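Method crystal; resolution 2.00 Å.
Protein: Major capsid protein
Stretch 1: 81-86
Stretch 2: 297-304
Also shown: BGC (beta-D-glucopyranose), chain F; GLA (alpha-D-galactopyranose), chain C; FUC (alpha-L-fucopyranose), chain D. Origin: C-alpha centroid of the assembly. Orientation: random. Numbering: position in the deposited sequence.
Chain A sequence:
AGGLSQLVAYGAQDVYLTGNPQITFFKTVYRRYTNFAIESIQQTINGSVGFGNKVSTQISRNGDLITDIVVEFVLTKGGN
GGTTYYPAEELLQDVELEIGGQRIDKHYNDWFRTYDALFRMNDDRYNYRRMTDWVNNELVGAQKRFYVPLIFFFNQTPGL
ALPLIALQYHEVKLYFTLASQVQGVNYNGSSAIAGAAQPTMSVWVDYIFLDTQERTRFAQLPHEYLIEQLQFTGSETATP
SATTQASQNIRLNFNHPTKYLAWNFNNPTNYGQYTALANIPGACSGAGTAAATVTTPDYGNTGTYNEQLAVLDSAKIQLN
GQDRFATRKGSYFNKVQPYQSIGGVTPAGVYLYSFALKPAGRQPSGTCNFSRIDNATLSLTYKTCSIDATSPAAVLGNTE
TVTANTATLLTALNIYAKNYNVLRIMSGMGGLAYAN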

# COMPACT_ATOMS: atom_id res chain seq x y z
N GLY A 81 29.57 0.12 -3.02
CA GLY A 81 28.23 0.04 -2.46
C GLY A 81 27.96 1.18 -1.50
O GLY A 81 28.79 1.53 -0.66
N GLY A 82 26.77 1.77 -1.63
CA GLY A 82 26.35 2.81 -0.72
C GLY A 82 27.01 4.15 -0.91
O GLY A 82 27.08 4.94 0.03
N THR A 83 27.50 4.44 -2.12
CA THR A 83 28.18 5.70 -2.39
C THR A 83 27.35 6.64 -3.25
O THR A 83 27.84 7.71 -3.63
N THR A 84 26.11 6.28 -3.56
CA THR A 84 25.21 7.15 -4.30
C THR A 84 23.89 7.27 -3.55
O THR A 84 23.50 6.37 -2.80
N TYR A 85 23.21 8.40 -3.75
CA TYR A 85 21.90 8.64 -3.13
C TYR A 85 21.04 9.37 -4.16
O TYR A 85 21.13 10.59 -4.29
N TYR A 86 20.19 8.61 -4.85
CA TYR A 86 19.31 9.14 -5.89
C TYR A 86 20.06 10.02 -6.89
O TYR A 86 19.71 11.19 -7.06
N PRO A 297 28.50 11.43 5.25
CA PRO A 297 27.34 10.56 5.44
C PRO A 297 27.57 9.16 4.90
O PRO A 297 28.50 8.90 4.12
N ASP A 298 26.71 8.25 5.33
CA ASP A 298 26.54 6.96 4.66
C ASP A 298 25.63 7.25 3.47
O ASP A 298 24.41 7.19 3.56
N TYR A 299 26.26 7.58 2.33
CA TYR A 299 25.54 8.19 1.21
C TYR A 299 24.33 7.37 0.79
O TYR A 299 23.23 7.90 0.61
N GLY A 300 24.51 6.05 0.65
CA GLY A 300 23.40 5.20 0.27
C GLY A 300 22.29 5.16 1.29
O GLY A 300 21.15 4.81 0.95
N ASN A 301 22.58 5.53 2.54
CA ASN A 301 21.59 5.51 3.61
C ASN A 301 21.47 6.90 4.24
O ASN A 301 21.47 7.04 5.46
N THR A 302 21.38 7.93 3.39
CA THR A 302 21.35 9.30 3.87
C THR A 302 20.10 9.59 4.68
O THR A 302 20.15 10.31 5.69
N GLY A 303 18.96 9.02 4.29
CA GLY A 303 17.74 9.23 5.03
C GLY A 303 17.71 8.45 6.33
O GLY A 303 18.49 7.53 6.56
N THR A 304 16.79 8.85 7.20
CA THR A 304 16.61 8.18 8.48
C THR A 304 15.20 8.46 8.99
O THR A 304 14.55 9.42 8.57

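The contact is built around two glycines and one tyrosine. G82 and G300 bring their CA atoms to 3.9 Å, a spacing that leaves no room for a CB on G300: an ideal one would sit 2.7 Å from G82 CA. The reward is a backbone hydrogen bond, G300 N to G82 O at 2.9 Å, backed by a CA-H...O contact from G300 CA to T84 O at 3.3 Å. G82 has its own reasons to be bare. Its phi of 74° by itself favours glycine, and an ideal CB would clash with BGC O2 at 2.3 Å.

Y85 is the side chain that fills the interface. Its CA-to-CB bond points toward the other stretch, and chi1 at -170° (t) with chi2 at 67° lays the ring along the turn, so that T302 covers one face. T302 CB stands 3.5 Å from the ring centroid, almost exactly on the ring normal, in a CH-pi contact. T302, also pointing inward, adopts the m rotamer at -63°; there its hydroxyl donates a short hydrogen bond from OG1 to Y299 O at 2.6 Å while the side chain still packs on the tyrosine. One small residue thus ties down its own turn and caters to an aromatic neighbour. G300 O lies near the plane at the ring edge, 3.9 Å from Y85 CD1, and Y85 CB rests 3.1 Å from Y299 O. At the far end, Y85 OH comes within 3.6 Å of G303 N, a contact rather than a bond.

Y299 starts toward stretch 1 but, with chi1 at -67° (m), its end leads away. Its closest approaches are made by Y299 CB, 3.5 Å from G82 O and 3.8 Å from T83 C, while G82 O also lies near the plane at the edge of the ring and Y299 CG comes to 4.3 Å from T83 O. T83 and T84 both point away with chi1 of 57° (p), and their hydroxyls find partners outside this contact; what they offer the other stretch is backbone.

The sugars add polar contacts around D298 and G82. N301 turns away from stretch 1 and carries the glycan through a covalent bond from ND2 to BGC C1, 1.5 Å long. The same ND2 donates to D298 OD2 at 2.8 Å, a bond the m rotamer of N301 (-55°) allows. D298, in the t rotamer at -175°, receives BGC O2 on OD1 at 2.8 Å, so its carboxylate holds both the asparagine and the first sugar. GLA O6 then donates to G82 O at 2.7 Å, making that carbonyl an acceptor shared by the turn and the glycan.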

# COMPACT_ATOMS: atom_id res chain seq x y z
CB THR A 83 29.53 5.44 -3.05
OG1 THR A 83 29.34 4.68 -4.26
CG2 THR A 83 30.45 4.67 -2.12
CB THR A 84 24.94 6.63 -5.72
OG1 THR A 84 24.41 5.31 -5.66
CG2 THR A 84 26.23 6.62 -6.54
CB TYR A 85 22.04 9.44 -1.85
CG TYR A 85 20.77 9.52 -1.03
CD1 TYR A 85 20.24 8.39 -0.43
CD2 TYR A 85 20.11 10.73 -0.86
CE1 TYR A 85 19.08 8.46 0.32
CE2 TYR A 85 18.94 10.81 -0.11
CZ TYR A 85 18.44 9.67 0.48
OH TYR A 85 17.28 9.73 1.22
CB TYR A 86 18.14 9.90 -5.26
CG TYR A 86 17.22 9.03 -4.44
CD1 TYR A 86 16.12 8.40 -5.01
CD2 TYR A 86 17.43 8.85 -3.08
CE1 TYR A 86 15.27 7.61 -4.26
CE2 TYR A 86 16.59 8.06 -2.32
CZ TYR A 86 15.51 7.44 -2.91
OH TYR A 86 14.67 6.66 -2.16
CB PRO A 297 26.22 11.26 4.66
CG PRO A 297 26.78 12.60 4.26
CD PRO A 297 28.26 12.44 4.21
CB ASP A 298 25.94 5.93 5.61
CG ASP A 298 25.86 4.54 4.99
OD1 ASP A 298 26.19 4.38 3.80
OD2 ASP A 298 25.47 3.60 5.72
CB TYR A 299 26.49 8.39 0.03
CG TYR A 299 27.57 9.41 0.27
CD1 TYR A 299 27.28 10.77 0.31
CD2 TYR A 299 28.89 9.02 0.46
CE1 TYR A 299 28.27 11.71 0.53
CE2 TYR A 299 29.89 9.96 0.68
CZ TYR A 299 29.57 11.30 0.71
OH TYR A 299 30.56 12.23 0.93
CB ASN A 301 21.98 4.46 4.66
CG ASN A 301 22.17 3.08 4.05
OD1 ASN A 301 21.30 2.58 3.35
ND2 ASN A 301 23.32 2.46 4.33
CB THR A 302 21.45 10.27 2.68
OG1 THR A 302 22.70 10.08 2.01
CG2 THR A 302 21.35 11.71 3.14
CB THR A 304 17.64 8.62 9.52
OG1 THR A 304 17.53 7.79 10.68
CG2 THR A 304 17.41 10.07 9.92
C2 BGC F . 24.95 0.89 3.52
C3 BGC F . 25.20 -0.52 2.95
C4 BGC F . 24.29 -1.53 3.62
C5 BGC F . 22.84 -1.06 3.59
C6 BGC F . 21.95 -2.04 4.33
C1 BGC F . 23.47 1.22 3.56
O2 BGC F . 25.57 1.89 2.73
O3 BGC F . 26.56 -0.91 3.18
O4 BGC F . 24.43 -2.81 2.99
O5 BGC F . 22.73 0.21 4.22
O6 BGC F . 22.46 -2.22 5.66
C1 GLA C . 30.29 0.94 3.76
C2 GLA C . 30.23 1.49 5.19
C3 GLA C . 29.20 2.59 5.30
C4 GLA C . 29.43 3.65 4.23
C5 GLA C . 29.53 3.00 2.85
C6 GLA C . 29.84 4.05 1.79
O2 GLA C . 29.91 0.43 6.09
O3 GLA C . 29.28 3.20 6.59
O4 GLA C . 30.63 4.37 4.51
O5 GLA C . 30.55 2.01 2.85
O6 GLA C . 28.96 5.16 1.94
C1 FUC D . 27.40 -0.46 2.09
C2 FUC D . 28.84 -0.59 2.54
C3 FUC D . 29.13 -2.06 2.83
C4 FUC D . 28.85 -2.88 1.57
C5 FUC D . 27.42 -2.62 1.12
C6 FUC D . 27.10 -3.39 -0.16
O2 FUC D . 29.07 0.20 3.71
O3 FUC D . 30.49 -2.24 3.26
O4 FUC D . 29.79 -2.51 0.55
O5 FUC D . 27.24 -1.22 0.90